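Local coordinates for protein abietadiene synthase, chloroplastic (Abies grandis, PDB 3S9V) that belongs to the plant terpene synthases, mostly helical enzymes whose C-terminal part holds the metal-binding domain of the family, at residues A[527-532]-A[580-585]; A[603-608]-A[644-649]; A[483-488]-A[523-528]; A[475-480]-A[516-521]. All blocks are in the same frame, centred on the assembly; numbering follows the deposited sequence.

Contact 1. Residues A[527-532]-A[580-585]; sequences YTKTSN and YNTFND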
loop_
_atom_site.group_PDB
_atom_site.type_symbol
_atom_site.label_atom_id
_atom_site.label_comp_id
_atom_site.label_asym_id
_atom_site.label_seq_id
_atom_site.Cartn_x
_atom_site.Cartn_y
_atom_site.Cartn_z
ATOM N N TYR A 527 1.382 23.797 14.552
ATOM C CA TYR A 527 2.489 22.888 14.275
ATOM C C TYR A 527 3.547 23.679 13.508
ATOM O O TYR A 527 4.739 23.628 13.814
ATOM C CB TYR A 527 1.983 21.710 13.426
ATOM C CG TYR A 527 2.973 20.593 13.213
ATOM C CD1 TYR A 527 4.140 20.795 12.486
ATOM C CD2 TYR A 527 2.733 19.323 13.738
ATOM C CE1 TYR A 527 5.048 19.759 12.283
ATOM C CE2 TYR A 527 3.627 18.286 13.542
ATOM C CZ TYR A 527 4.785 18.508 12.812
ATOM O OH TYR A 527 5.674 17.472 12.613
ATOM N N THR A 528 3.086 24.424 12.512
ATOM C CA THR A 528 3.960 25.230 11.681
ATOM C C THR A 528 4.683 26.333 12.454
ATOM O O THR A 528 5.895 26.513 12.301
ATOM C CB THR A 528 3.161 25.860 10.537
ATOM O OG1 THR A 528 2.572 24.817 9.747
ATOM C CG2 THR A 528 4.065 26.733 9.669
ATOM N N LYS A 529 3.946 27.075 13.274
ATOM C CA LYS A 529 4.551 28.147 14.055
ATOM C C LYS A 529 5.547 27.594 15.060
ATOM O O LYS A 529 6.654 28.115 15.203
ATOM C CB LYS A 529 3.474 28.963 14.768
ATOM C CG LYS A 529 2.734 29.907 13.823
ATOM C CD LYS A 529 1.518 30.537 14.476
ATOM C CE LYS A 529 0.775 31.421 13.479
ATOM N NZ LYS A 529 -0.507 31.945 14.033
ATOM N N THR A 530 5.158 26.526 15.745
ATOM C CA THR A 530 6.031 25.911 16.731
ATOM C C THR A 530 7.299 25.349 16.089
ATOM O O THR A 530 8.386 25.505 16.635
ATOM C CB THR A 530 5.300 24.798 17.487
ATOM O OG1 THR A 530 4.031 25.295 17.940
ATOM C CG2 THR A 530 6.111 24.365 18.690
ATOM N N SER A 531 7.164 24.705 14.931
ATOM C CA SER A 531 8.327 24.155 14.234
ATOM C C SER A 531 9.256 25.283 13.805
ATOM O O SER A 531 10.473 25.195 13.967
ATOM C CB SER A 531 7.902 23.368 12.993
ATOM O OG SER A 531 7.105 22.255 13.340
ATOM N N ASN A 532 8.680 26.345 13.248
ATOM C CA ASN A 532 9.478 27.482 12.804
ATOM C C ASN A 532 10.247 28.054 13.992
ATOM O O ASN A 532 11.410 28.443 13.863
ATOM C CB ASN A 532 8.589 28.562 12.186
ATOM C CG ASN A 532 9.252 29.243 11.005
ATOM O OD1 ASN A 532 10.378 29.729 11.109
ATOM N ND2 ASN A 532 8.561 29.274 9.872
ATOM N N TYR A 580 7.164 35.380 22.576
ATOM C CA TYR A 580 6.193 35.711 23.621
ATOM C C TYR A 580 4.803 36.052 23.057
ATOM O O TYR A 580 3.784 35.575 23.560
ATOM C CB TYR A 580 6.747 36.884 24.446
ATOM C CG TYR A 580 5.851 37.459 25.534
ATOM C CD1 TYR A 580 5.134 38.645 25.327
ATOM C CD2 TYR A 580 5.790 36.870 26.795
ATOM C CE1 TYR A 580 4.388 39.234 26.360
ATOM C CE2 TYR A 580 5.050 37.447 27.829
ATOM C CZ TYR A 580 4.354 38.630 27.606
ATOM O OH TYR A 580 3.638 39.198 28.640
ATOM N N ASN A 581 4.759 36.874 22.016
ATOM C CA ASN A 581 3.474 37.239 21.430
ATOM C C ASN A 581 2.796 36.029 20.786
ATOM O O ASN A 581 1.591 35.827 20.933
ATOM C CB ASN A 581 3.648 38.351 20.389
ATOM C CG ASN A 581 4.119 39.656 21.005
ATOM O OD1 ASN A 581 3.862 39.926 22.177
ATOM N ND2 ASN A 581 4.800 40.479 20.210
ATOM N N THR A 582 3.575 35.224 20.076
ATOM C CA THR A 582 3.033 34.050 19.425
ATOM C C THR A 582 2.468 33.060 20.438
ATOM O O THR A 582 1.335 32.603 20.293
ATOM C CB THR A 582 4.094 33.340 18.577
ATOM O OG1 THR A 582 4.424 34.153 17.446
ATOM C CG2 THR A 582 3.582 31.998 18.098
ATOM N N PHE A 583 3.224 32.743 21.481
ATOM C CA PHE A 583 2.710 31.774 22.428
ATOM C C PHE A 583 1.653 32.229 23.418
ATOM O O PHE A 583 0.959 31.393 23.995
ATOM C CB PHE A 583 3.858 31.058 23.125
ATOM C CG PHE A 583 4.557 30.081 22.230
ATOM C CD1 PHE A 583 5.667 30.467 21.482
ATOM C CD2 PHE A 583 4.044 28.793 22.058
ATOM C CE1 PHE A 583 6.254 29.587 20.569
ATOM C CE2 PHE A 583 4.623 27.907 21.146
ATOM C CZ PHE A 583 5.729 28.306 20.398
ATOM N N ASN A 584 1.515 33.535 23.630
ATOM C CA ASN A 584 0.460 34.003 24.519
ATOM C C ASN A 584 -0.828 33.738 23.742
ATOM O O ASN A 584 -1.875 33.438 24.318
ATOM C CB ASN A 584 0.582 35.501 24.812
ATOM C CG ASN A 584 1.439 35.790 26.021
ATOM O OD1 ASN A 584 1.506 34.990 26.965
ATOM N ND2 ASN A 584 2.085 36.946 26.016
ATOM N N ASP A 585 -0.717 33.849 22.420
ATOM C CA ASP A 585 -1.825 33.616 21.505
ATOM C C ASP A 585 -2.205 32.137 21.560
ATOM O O ASP A 585 -3.353 31.795 21.846
ATOM C CB ASP A 585 -1.405 34.005 20.082
ATOM C CG ASP A 585 -2.499 33.761 19.054
ATOM O OD1 ASP A 585 -2.268 34.061 17.861
ATOM O OD2 ASP A 585 -3.586 33.272 19.432
#

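Contact 2. Residues A[603-608]-A[644-649]; sequences QNVWKV and VVLISA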
loop_
_atom_site.group_PDB
_atom_site.type_symbol
_atom_site.label_atom_id
_atom_site.label_comp_id
_atom_site.label_asym_id
_atom_site.label_seq_id
_atom_site.Cartn_x
_atom_site.Cartn_y
_atom_site.Cartn_z
ATOM N N GLN A 603 5.126 26.325 28.938
ATOM C CA GLN A 603 6.399 26.786 29.490
ATOM C C GLN A 603 7.308 25.608 29.823
ATOM O O GLN A 603 8.511 25.664 29.595
ATOM C CB GLN A 603 6.182 27.612 30.760
ATOM C CG GLN A 603 5.381 28.886 30.571
ATOM C CD GLN A 603 5.200 29.651 31.873
ATOM O OE1 GLN A 603 4.262 30.433 32.015
ATOM N NE2 GLN A 603 6.105 29.438 32.824
ATOM N N ASN A 604 6.726 24.546 30.369
ATOM C CA ASN A 604 7.493 23.368 30.728
ATOM C C ASN A 604 7.994 22.669 29.462
ATOM O O ASN A 604 9.132 22.200 29.411
ATOM C CB ASN A 604 6.631 22.419 31.564
ATOM C CG ASN A 604 7.433 21.298 32.183
ATOM O OD1 ASN A 604 7.208 20.125 31.894
ATOM N ND2 ASN A 604 8.380 21.654 33.043
ATOM N N VAL A 605 7.150 22.604 28.434
ATOM C CA VAL A 605 7.567 21.978 27.185
ATOM C C VAL A 605 8.825 22.692 26.708
ATOM O O VAL A 605 9.830 22.046 26.395
ATOM C CB VAL A 605 6.490 22.092 26.084
ATOM C CG1 VAL A 605 7.066 21.641 24.724
ATOM C CG2 VAL A 605 5.282 21.249 26.455
ATOM N N TRP A 606 8.765 24.024 26.669
ATOM C CA TRP A 606 9.900 24.836 26.228
ATOM C C TRP A 606 11.080 24.812 27.204
ATOM O O TRP A 606 12.240 24.887 26.786
ATOM C CB TRP A 606 9.454 26.287 25.968
ATOM C CG TRP A 606 8.810 26.467 24.616
ATOM C CD1 TRP A 606 7.491 26.680 24.359
ATOM C CD2 TRP A 606 9.456 26.355 23.341
ATOM N NE1 TRP A 606 7.268 26.700 23.002
ATOM C CE2 TRP A 606 8.458 26.502 22.353
ATOM C CE3 TRP A 606 10.784 26.137 22.938
ATOM C CZ2 TRP A 606 8.741 26.437 20.977
ATOM C CZ3 TRP A 606 11.069 26.070 21.568
ATOM C CH2 TRP A 606 10.046 26.220 20.605
ATOM N N LYS A 607 10.787 24.702 28.497
ATOM C CA LYS A 607 11.837 24.653 29.511
ATOM C C LYS A 607 12.831 23.551 29.163
ATOM O O LYS A 607 14.032 23.789 29.100
ATOM C CB LYS A 607 11.232 24.382 30.892
ATOM C CG LYS A 607 12.253 24.062 31.985
ATOM C CD LYS A 607 11.562 23.675 33.284
ATOM C CE LYS A 607 12.549 23.161 34.327
ATOM N NZ LYS A 607 13.592 24.174 34.662
ATOM N N VAL A 608 12.322 22.347 28.920
ATOM C CA VAL A 608 13.175 21.208 28.595
ATOM C C VAL A 608 13.879 21.376 27.254
ATOM O O VAL A 608 15.029 20.969 27.093
ATOM C CB VAL A 608 12.356 19.891 28.601
ATOM C CG1 VAL A 608 13.234 18.708 28.189
ATOM C CG2 VAL A 608 11.783 19.657 30.004
ATOM N N VAL A 644 7.331 20.205 19.148
ATOM C CA VAL A 644 6.334 20.437 18.121
ATOM C C VAL A 644 5.085 19.595 18.407
ATOM O O VAL A 644 3.956 20.084 18.350
ATOM C CB VAL A 644 6.900 20.062 16.745
ATOM C CG1 VAL A 644 5.868 20.357 15.659
ATOM C CG2 VAL A 644 8.201 20.824 16.504
ATOM N N VAL A 645 5.297 18.326 18.732
ATOM C CA VAL A 645 4.193 17.426 19.035
ATOM C C VAL A 645 3.406 17.816 20.284
ATOM O O VAL A 645 2.182 17.917 20.249
ATOM C CB VAL A 645 4.695 15.977 19.216
ATOM C CG1 VAL A 645 3.582 15.100 19.776
ATOM C CG2 VAL A 645 5.169 15.429 17.878
ATOM N N LEU A 646 4.110 18.038 21.386
ATOM C CA LEU A 646 3.453 18.369 22.636
ATOM C C LEU A 646 2.610 19.644 22.595
ATOM O O LEU A 646 1.583 19.740 23.271
ATOM C CB LEU A 646 4.489 18.427 23.753
ATOM C CG LEU A 646 5.138 17.056 24.012
ATOM C CD1 LEU A 646 6.225 17.173 25.072
ATOM C CD2 LEU A 646 4.077 16.058 24.454
ATOM N N ILE A 647 3.021 20.620 21.800
ATOM C CA ILE A 647 2.232 21.835 21.711
ATOM C C ILE A 647 1.082 21.653 20.711
ATOM O O ILE A 647 -0.037 22.093 20.965
ATOM C CB ILE A 647 3.122 23.037 21.355
ATOM C CG1 ILE A 647 4.180 23.201 22.458
ATOM C CG2 ILE A 647 2.276 24.297 21.222
ATOM C CD1 ILE A 647 5.032 24.429 22.345
ATOM N N SER A 648 1.342 20.973 19.595
ATOM C CA SER A 648 0.301 20.719 18.598
ATOM C C SER A 648 -0.830 19.829 19.156
ATOM O O SER A 648 -1.993 19.983 18.776
ATOM C CB SER A 648 0.900 20.030 17.367
ATOM O OG SER A 648 1.839 20.857 16.710
ATOM N N ALA A 649 -0.476 18.900 20.048
ATOM C CA ALA A 649 -1.429 17.969 20.655
ATOM C C ALA A 649 -2.553 18.639 21.451
ATOM O O ALA A 649 -3.496 17.974 21.880
ATOM C CB ALA A 649 -0.684 16.981 21.555
#

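Contact 3. Residues A[483-488]-A[523-528]; sequences QDLRRW and CREVYT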
loop_
_atom_site.group_PDB
_atom_site.type_symbol
_atom_site.label_atom_id
_atom_site.label_comp_id
_atom_site.label_asym_id
_atom_site.label_seq_id
_atom_site.Cartn_x
_atom_site.Cartn_y
_atom_site.Cartn_z
ATOM N N GLN A 483 -1.132 30.950 3.018
ATOM C CA GLN A 483 -1.125 32.398 2.876
ATOM C C GLN A 483 -1.186 33.048 4.246
ATOM O O GLN A 483 -0.384 33.931 4.563
ATOM C CB GLN A 483 -2.317 32.868 2.036
ATOM C CG GLN A 483 -2.221 32.520 0.564
ATOM C CD GLN A 483 -0.941 33.031 -0.068
ATOM O OE1 GLN A 483 0.153 32.553 0.238
ATOM N NE2 GLN A 483 -1.071 34.016 -0.953
ATOM N N ASP A 484 -2.132 32.598 5.063
ATOM C CA ASP A 484 -2.294 33.156 6.392
ATOM C C ASP A 484 -1.124 32.884 7.335
ATOM O O ASP A 484 -1.060 33.460 8.421
ATOM C CB ASP A 484 -3.609 32.671 7.004
ATOM C CG ASP A 484 -4.822 33.218 6.266
ATOM O OD1 ASP A 484 -4.931 34.459 6.130
ATOM O OD2 ASP A 484 -5.663 32.412 5.818
ATOM N N LEU A 485 -0.204 32.011 6.936
ATOM C CA LEU A 485 0.966 31.742 7.768
ATOM C C LEU A 485 2.074 32.665 7.300
ATOM O O LEU A 485 2.923 33.091 8.081
ATOM C CB LEU A 485 1.426 30.283 7.648
ATOM C CG LEU A 485 0.697 29.291 8.552
ATOM C CD1 LEU A 485 1.149 27.901 8.220
ATOM C CD2 LEU A 485 0.978 29.610 10.016
ATOM N N ARG A 486 2.056 32.967 6.010
ATOM C CA ARG A 486 3.049 33.848 5.426
ATOM C C ARG A 486 2.811 35.281 5.881
ATOM O O ARG A 486 3.742 36.077 5.941
ATOM C CB ARG A 486 2.996 33.768 3.904
ATOM C CG ARG A 486 3.669 32.544 3.322
ATOM C CD ARG A 486 3.385 32.452 1.836
ATOM N NE ARG A 486 4.108 31.357 1.199
ATOM C CZ ARG A 486 3.874 30.928 -0.037
ATOM N NH1 ARG A 486 2.929 31.502 -0.772
ATOM N NH2 ARG A 486 4.584 29.929 -0.541
ATOM N N ARG A 487 1.561 35.610 6.200
ATOM C CA ARG A 487 1.240 36.956 6.669
ATOM C C ARG A 487 1.608 37.076 8.141
ATOM O O ARG A 487 1.933 38.161 8.619
ATOM C CB ARG A 487 -0.245 37.266 6.476
ATOM C CG ARG A 487 -0.662 37.319 5.024
ATOM C CD ARG A 487 -2.083 37.833 4.856
ATOM N NE ARG A 487 -2.502 37.743 3.461
ATOM C CZ ARG A 487 -2.793 36.603 2.845
ATOM N NH1 ARG A 487 -2.719 35.457 3.507
ATOM N NH2 ARG A 487 -3.138 36.602 1.563
ATOM N N TRP A 488 1.553 35.954 8.853
ATOM C CA TRP A 488 1.905 35.919 10.265
ATOM C C TRP A 488 3.403 36.172 10.365
ATOM O O TRP A 488 3.866 36.906 11.233
ATOM C CB TRP A 488 1.565 34.552 10.866
ATOM C CG TRP A 488 2.351 34.216 12.109
ATOM C CD1 TRP A 488 2.164 34.721 13.368
ATOM C CD2 TRP A 488 3.502 33.360 12.188
ATOM N NE1 TRP A 488 3.130 34.238 14.222
ATOM C CE2 TRP A 488 3.965 33.403 13.524
ATOM C CE3 TRP A 488 4.189 32.564 11.259
ATOM C CZ2 TRP A 488 5.087 32.681 13.951
ATOM C CZ3 TRP A 488 5.307 31.843 11.685
ATOM C CH2 TRP A 488 5.743 31.909 13.020
ATOM N N CYS A 523 -4.432 22.763 14.168
ATOM C CA CYS A 523 -3.285 21.955 14.563
ATOM C C CYS A 523 -2.155 22.199 13.569
ATOM O O CYS A 523 -0.990 22.265 13.952
ATOM C CB CYS A 523 -3.656 20.464 14.587
ATOM S SG CYS A 523 -2.342 19.350 15.188
ATOM N N ARG A 524 -2.498 22.340 12.291
ATOM C CA ARG A 524 -1.492 22.591 11.261
ATOM C C ARG A 524 -0.800 23.940 11.485
ATOM O O ARG A 524 0.426 24.071 11.329
ATOM C CB ARG A 524 -2.135 22.598 9.872
ATOM C CG ARG A 524 -2.477 21.227 9.317
ATOM C CD ARG A 524 -2.717 21.322 7.820
ATOM N NE ARG A 524 -4.017 21.912 7.501
ATOM C CZ ARG A 524 -5.179 21.280 7.650
ATOM N NH1 ARG A 524 -5.208 20.032 8.114
ATOM N NH2 ARG A 524 -6.313 21.888 7.331
ATOM N N GLU A 525 -1.600 24.940 11.849
ATOM C CA GLU A 525 -1.094 26.288 12.079
ATOM C C GLU A 525 -0.107 26.288 13.238
ATOM O O GLU A 525 1.030 26.747 13.103
ATOM C CB GLU A 525 -2.255 27.242 12.389
ATOM C CG GLU A 525 -1.848 28.693 12.620
ATOM C CD GLU A 525 -2.889 29.465 13.424
ATOM O OE1 GLU A 525 -4.083 29.416 13.058
ATOM O OE2 GLU A 525 -2.515 30.120 14.423
ATOM N N VAL A 526 -0.549 25.763 14.375
ATOM C CA VAL A 526 0.284 25.714 15.563
ATOM C C VAL A 526 1.514 24.833 15.368
ATOM O O VAL A 526 2.559 25.095 15.940
ATOM C CB VAL A 526 -0.519 25.218 16.784
ATOM C CG1 VAL A 526 0.375 25.190 18.015
ATOM C CG2 VAL A 526 -1.718 26.136 17.021
ATOM N N TYR A 527 1.382 23.797 14.552
ATOM C CA TYR A 527 2.489 22.888 14.275
ATOM C C TYR A 527 3.547 23.679 13.508
ATOM O O TYR A 527 4.739 23.628 13.814
ATOM C CB TYR A 527 1.983 21.710 13.426
ATOM C CG TYR A 527 2.973 20.593 13.213
ATOM C CD1 TYR A 527 4.140 20.795 12.486
ATOM C CD2 TYR A 527 2.733 19.323 13.738
ATOM C CE1 TYR A 527 5.048 19.759 12.283
ATOM C CE2 TYR A 527 3.627 18.286 13.542
ATOM C CZ TYR A 527 4.785 18.508 12.812
ATOM O OH TYR A 527 5.674 17.472 12.613
ATOM N N THR A 528 3.086 24.424 12.512
ATOM C CA THR A 528 3.960 25.230 11.681
ATOM C C THR A 528 4.683 26.333 12.454
ATOM O O THR A 528 5.895 26.513 12.301
ATOM C CB THR A 528 3.161 25.860 10.537
ATOM O OG1 THR A 528 2.572 24.817 9.747
ATOM C CG2 THR A 528 4.065 26.733 9.669
#

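Contact 4. Residues A[475-480]-A[516-521]; sequences QSIHQT and FEPEFS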
loop_
_atom_site.group_PDB
_atom_site.type_symbol
_atom_site.label_atom_id
_atom_site.label_comp_id
_atom_site.label_asym_id
_atom_site.label_seq_id
_atom_site.Cartn_x
_atom_site.Cartn_y
_atom_site.Cartn_z
ATOM N N GLN A 475 -6.131 20.410 -1.063
ATOM C CA GLN A 475 -4.989 21.220 -1.459
ATOM C C GLN A 475 -5.384 22.695 -1.563
ATOM O O GLN A 475 -4.581 23.582 -1.289
ATOM C CB GLN A 475 -4.449 20.723 -2.802
ATOM C CG GLN A 475 -3.235 21.469 -3.302
ATOM C CD GLN A 475 -2.856 21.084 -4.717
ATOM O OE1 GLN A 475 -3.603 21.337 -5.663
ATOM N NE2 GLN A 475 -1.688 20.467 -4.870
ATOM N N SER A 476 -6.625 22.954 -1.957
ATOM C CA SER A 476 -7.111 24.321 -2.085
ATOM C C SER A 476 -7.147 24.972 -0.705
ATOM O O SER A 476 -6.677 26.096 -0.521
ATOM C CB SER A 476 -8.508 24.327 -2.704
ATOM O OG SER A 476 -9.004 25.648 -2.812
ATOM N N ILE A 477 -7.716 24.254 0.258
ATOM C CA ILE A 477 -7.805 24.733 1.631
ATOM C C ILE A 477 -6.403 24.984 2.198
ATOM O O ILE A 477 -6.190 25.937 2.947
ATOM C CB ILE A 477 -8.533 23.700 2.512
ATOM C CG1 ILE A 477 -10.008 23.616 2.093
ATOM C CG2 ILE A 477 -8.375 24.058 3.977
ATOM C CD1 ILE A 477 -10.800 22.536 2.818
ATOM N N HIS A 478 -5.454 24.126 1.823
ATOM C CA HIS A 478 -4.065 24.236 2.274
ATOM C C HIS A 478 -3.361 25.476 1.727
ATOM O O HIS A 478 -2.529 26.066 2.410
ATOM C CB HIS A 478 -3.270 22.975 1.883
ATOM C CG HIS A 478 -3.577 21.775 2.731
ATOM N ND1 HIS A 478 -3.042 20.530 2.482
ATOM C CD2 HIS A 478 -4.354 21.633 3.834
ATOM C CE1 HIS A 478 -3.476 19.674 3.391
ATOM N NE2 HIS A 478 -4.273 20.318 4.224
ATOM N N GLN A 479 -3.687 25.864 0.497
ATOM C CA GLN A 479 -3.087 27.045 -0.120
ATOM C C GLN A 479 -3.532 28.306 0.608
ATOM O O GLN A 479 -2.790 29.283 0.687
ATOM C CB GLN A 479 -3.479 27.128 -1.590
ATOM C CG GLN A 479 -2.996 25.937 -2.380
ATOM C CD GLN A 479 -3.486 25.944 -3.798
ATOM O OE1 GLN A 479 -4.664 26.178 -4.054
ATOM N NE2 GLN A 479 -2.587 25.672 -4.738
ATOM N N THR A 480 -4.749 28.279 1.134
ATOM C CA THR A 480 -5.282 29.408 1.883
ATOM C C THR A 480 -4.500 29.499 3.191
ATOM O O THR A 480 -3.898 30.531 3.497
ATOM C CB THR A 480 -6.774 29.201 2.207
ATOM O OG1 THR A 480 -7.526 29.179 0.988
ATOM C CG2 THR A 480 -7.292 30.314 3.099
ATOM N N PHE A 516 -3.678 16.362 6.946
ATOM C CA PHE A 516 -4.300 17.186 5.925
ATOM C C PHE A 516 -5.785 17.532 6.052
ATOM O O PHE A 516 -6.226 18.520 5.473
ATOM C CB PHE A 516 -4.078 16.493 4.592
ATOM C CG PHE A 516 -4.622 15.091 4.557
ATOM C CD1 PHE A 516 -5.921 14.844 4.143
ATOM C CD2 PHE A 516 -3.839 14.017 4.981
ATOM C CE1 PHE A 516 -6.435 13.553 4.149
ATOM C CE2 PHE A 516 -4.345 12.723 4.993
ATOM C CZ PHE A 516 -5.645 12.492 4.576
ATOM N N GLU A 517 -6.553 16.729 6.779
ATOM C CA GLU A 517 -7.991 16.983 6.900
ATOM C C GLU A 517 -8.341 18.430 7.250
ATOM O O GLU A 517 -7.652 19.066 8.049
ATOM C CB GLU A 517 -8.630 16.049 7.941
ATOM C CG GLU A 517 -8.558 14.547 7.638
ATOM C CD GLU A 517 -7.274 13.887 8.136
ATOM O OE1 GLU A 517 -7.352 12.747 8.654
ATOM O OE2 GLU A 517 -6.191 14.499 8.010
ATOM N N PRO A 518 -9.425 18.967 6.653
ATOM C CA PRO A 518 -9.861 20.346 6.913
ATOM C C PRO A 518 -10.093 20.617 8.405
ATOM O O PRO A 518 -9.915 21.743 8.871
ATOM C CB PRO A 518 -11.157 20.460 6.100
ATOM C CG PRO A 518 -10.908 19.540 4.943
ATOM C CD PRO A 518 -10.278 18.337 5.625
ATOM N N GLU A 519 -10.479 19.578 9.145
ATOM C CA GLU A 519 -10.753 19.696 10.574
ATOM C C GLU A 519 -9.530 20.027 11.424
ATOM O O GLU A 519 -9.666 20.542 12.534
ATOM C CB GLU A 519 -11.360 18.398 11.110
ATOM C CG GLU A 519 -12.494 17.835 10.270
ATOM C CD GLU A 519 -12.067 16.643 9.427
ATOM O OE1 GLU A 519 -11.846 15.552 10.008
ATOM O OE2 GLU A 519 -11.948 16.802 8.189
ATOM N N PHE A 520 -8.344 19.721 10.910
ATOM C CA PHE A 520 -7.108 19.955 11.648
ATOM C C PHE A 520 -6.338 21.191 11.175
ATOM O O PHE A 520 -5.107 21.222 11.216
ATOM C CB PHE A 520 -6.208 18.713 11.546
ATOM C CG PHE A 520 -6.858 17.441 12.033
ATOM C CD1 PHE A 520 -7.272 17.310 13.358
ATOM C CD2 PHE A 520 -7.045 16.360 11.166
ATOM C CE1 PHE A 520 -7.866 16.116 13.817
ATOM C CE2 PHE A 520 -7.638 15.164 11.615
ATOM C CZ PHE A 520 -8.047 15.045 12.939
ATOM N N SER A 521 -7.060 22.215 10.731
ATOM C CA SER A 521 -6.419 23.437 10.259
ATOM C C SER A 521 -5.646 24.141 11.383
ATOM O O SER A 521 -4.531 24.625 11.175
ATOM C CB SER A 521 -7.473 24.382 9.673
ATOM O OG SER A 521 -8.565 24.548 10.564
#

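Contact 1. Residues A[527-532]-A[580-585]
Thr-530 and Phe-583 cross at about a right angle. The hydroxyl OG1 of Thr-530 lies 4.2 Å from CE2 of the Phe-583 ring and comes in on a slant. Lys-529 makes the other touch with its aliphatic part. Lys-529 CD is 4.4 Å from the methyl CG2 of Thr-582, so the fit is loose. The backbones stand well apart, with Lys-529 CA 8.1 Å from Thr-582 CA. The two helices, 521-541 and 570-594, belong to the all-helical class I terpene synthase fold. Helix 521-541 runs into the DDLYD sequence, an aspartate-rich DDxxD motif, at its C-terminal end.

The polar ends of Thr-530, Thr-582 and Lys-529 find partners in their own helices. Thr-530 OG1 sits beside the backbone N (chi1 -49°), where it can bond to Val-526 O one turn back. Thr-582 OG1 bonds in the same way to Gly-578 O. The CG2 of Thr-582 also leans over one face of the Phe-583 ring, toward its rim. The extended chain of Lys-529 ends in a salt bridge to Glu-525 and makes a cation-pi contact with Trp-488 of helix 461-491. Across the contact, Lys-529 NZ stays 4.7 Å from Asp-585 OD1, too far for a direct pair, though the opposite charges may attract weakly. Further out, Phe-583 packs edge-to-face with Trp-606 and also touches Ile-647 of helix 641-648.

Contact 2. Residues A[603-608]-A[644-649]
Val-605 and Leu-646 bring the backbones closest, CA to CA 7.1 Å, between two helix segments that run antiparallel at 177° with their axes 10.1 Å apart. Val-605 uses both methyls. Its CG1 is 4.0 Å from CG1 of Ile-647, while its CG2 is 4.0 Å from CB of Leu-646. The valine crosses both partners obliquely, and the two branches spread to reach neighbouring residues on one turn.

Ile-647 reaches further with its terminal methyl. Its CG1 lies beside the backbone N and the chain beyond is extended (chi2 -173°), which carries CD1 out to the indole of Trp-606. There CD1 comes within 3.3 Å of Trp-606 NE1 and 3.9 Å of CD1 on the same ring. The isoleucine and tryptophan side chains cross at about a right angle. The contact is buried and mostly apolar; the indole NE1 is the one polar atom that the methyl approaches. It joins two antiparallel helices of the all-helical terpene synthase domain.

Backbone carbonyls on both sides have partners beyond the segments: Val-605 O accepts from Arg-666, and Leu-646 O from Tyr-601. Trp-606 also meets the Phe-579 ring edge-to-face and touches Leu-537 of helix 521-541. Around the pair, helix 521-541 packs on Val-644 and Ser-648, helix 669-693 on Val-645 and Leu-646, and helix 741-757 on Val-645 and Ala-649.

Contact 3. Residues A[483-488]-A[523-528]
Leu-485 reaches between Glu-525 and Thr-528, one methyl to each. Its CD1 presses on the CG2 methyl of Thr-528 at 3.5 Å, tighter than usual van der Waals contact. The same CD1 lies 3.7 Å from both CB and OG1 of Thr-528, so it sits against the branch point. The other methyl, CD2, is 4.0 Å from CG of Glu-525. The Glu-525 CG stands anti to its backbone N (chi1 -179°), and the chain runs on extended. This puts CG beside the leucine, while the carboxylate forms salt bridges with Lys-522 and Lys-529.

Thr-528 OG1 is tied down inside its own helix. It donates to Arg-524 O at 2.8 Å, tilted 30° from the carbonyl plane. Thr-528 N reaches that same oxygen from the opposite face, so two bonds grip that oxygen. The OG1 bond suits the chi1 of -60°, which places CG2 against Leu-485.

This packing joins the long helix 461-491 to helix 521-541. Helix 504-514 borders it, with Val-504 and Tyr-508 on Leu-485 and Tyr-508 also on Thr-528. Helix 641-648 packs on Cys-523, Val-526 and Tyr-527 of helix 521-541.

Contact 4. Residues A[475-480]-A[516-521]
His-478 and Phe-516 make the hydrogen bond of this contact. The imidazole donates from NE2 to the main-chain O of Phe-516 at 2.9 Å. The bond is bent, with an N-H...O angle of 141°. The donor lies in the carbonyl plane on a lone pair of the oxygen, while that oxygen sits 24° out of the imidazole plane.

Van der Waals contact backs this bond up. His-478 CE1 is 3.5 Å from CB of Phe-516, and the phenyl ring itself turns away. Its CG sits between the backbone N and the carbonyl carbon (chi1 57°), a crowded position. One face of the phenyl ring takes Glu-517 OE2 above its centre, and Arg-431 adds a cation-pi contact.

The apolar part is smaller. Ile-477 CD1 touches Pro-518 at CG, 3.7 Å away, and at CB, 3.9 Å away. The two side chains cross at about a right angle. Pro-518 opens the short 3-10 turn at 518-519, just ahead of helix 521-541.

Here a helix side chain holds a loop by its backbone, so helix 461-491 is fastened to the connection between helices 504-514 and 521-541. The bond satisfies a carbonyl oxygen of a buried loop residue. It calls for a hydrogen on NE2 of His-478, and the bond restrains the rotation of the imidazole.

All four contacts lie on the same side of the chain's centre. Helix 521-541 supplies a segment to contacts 1 and 3, which share Tyr-527 and Thr-528 and have centres 9 Å apart. Helix 461-491 serves contacts 3 and 4, centres 11 Å apart, whose segments alternate along the chain. Arg-524 joins these two, its NH1 probably bonding to Glu-517 O. Contact 2 comes last in the chain, 11 Å from contact 1 and 23 Å from contact 4, between centres. It touches contact 3 through helix 641-648, and contact 1 through that helix and helix 599-621. Helix 521-541, which leads into the aspartate-rich motif, is thus packed between helix 461-491 and the later helices of the domain.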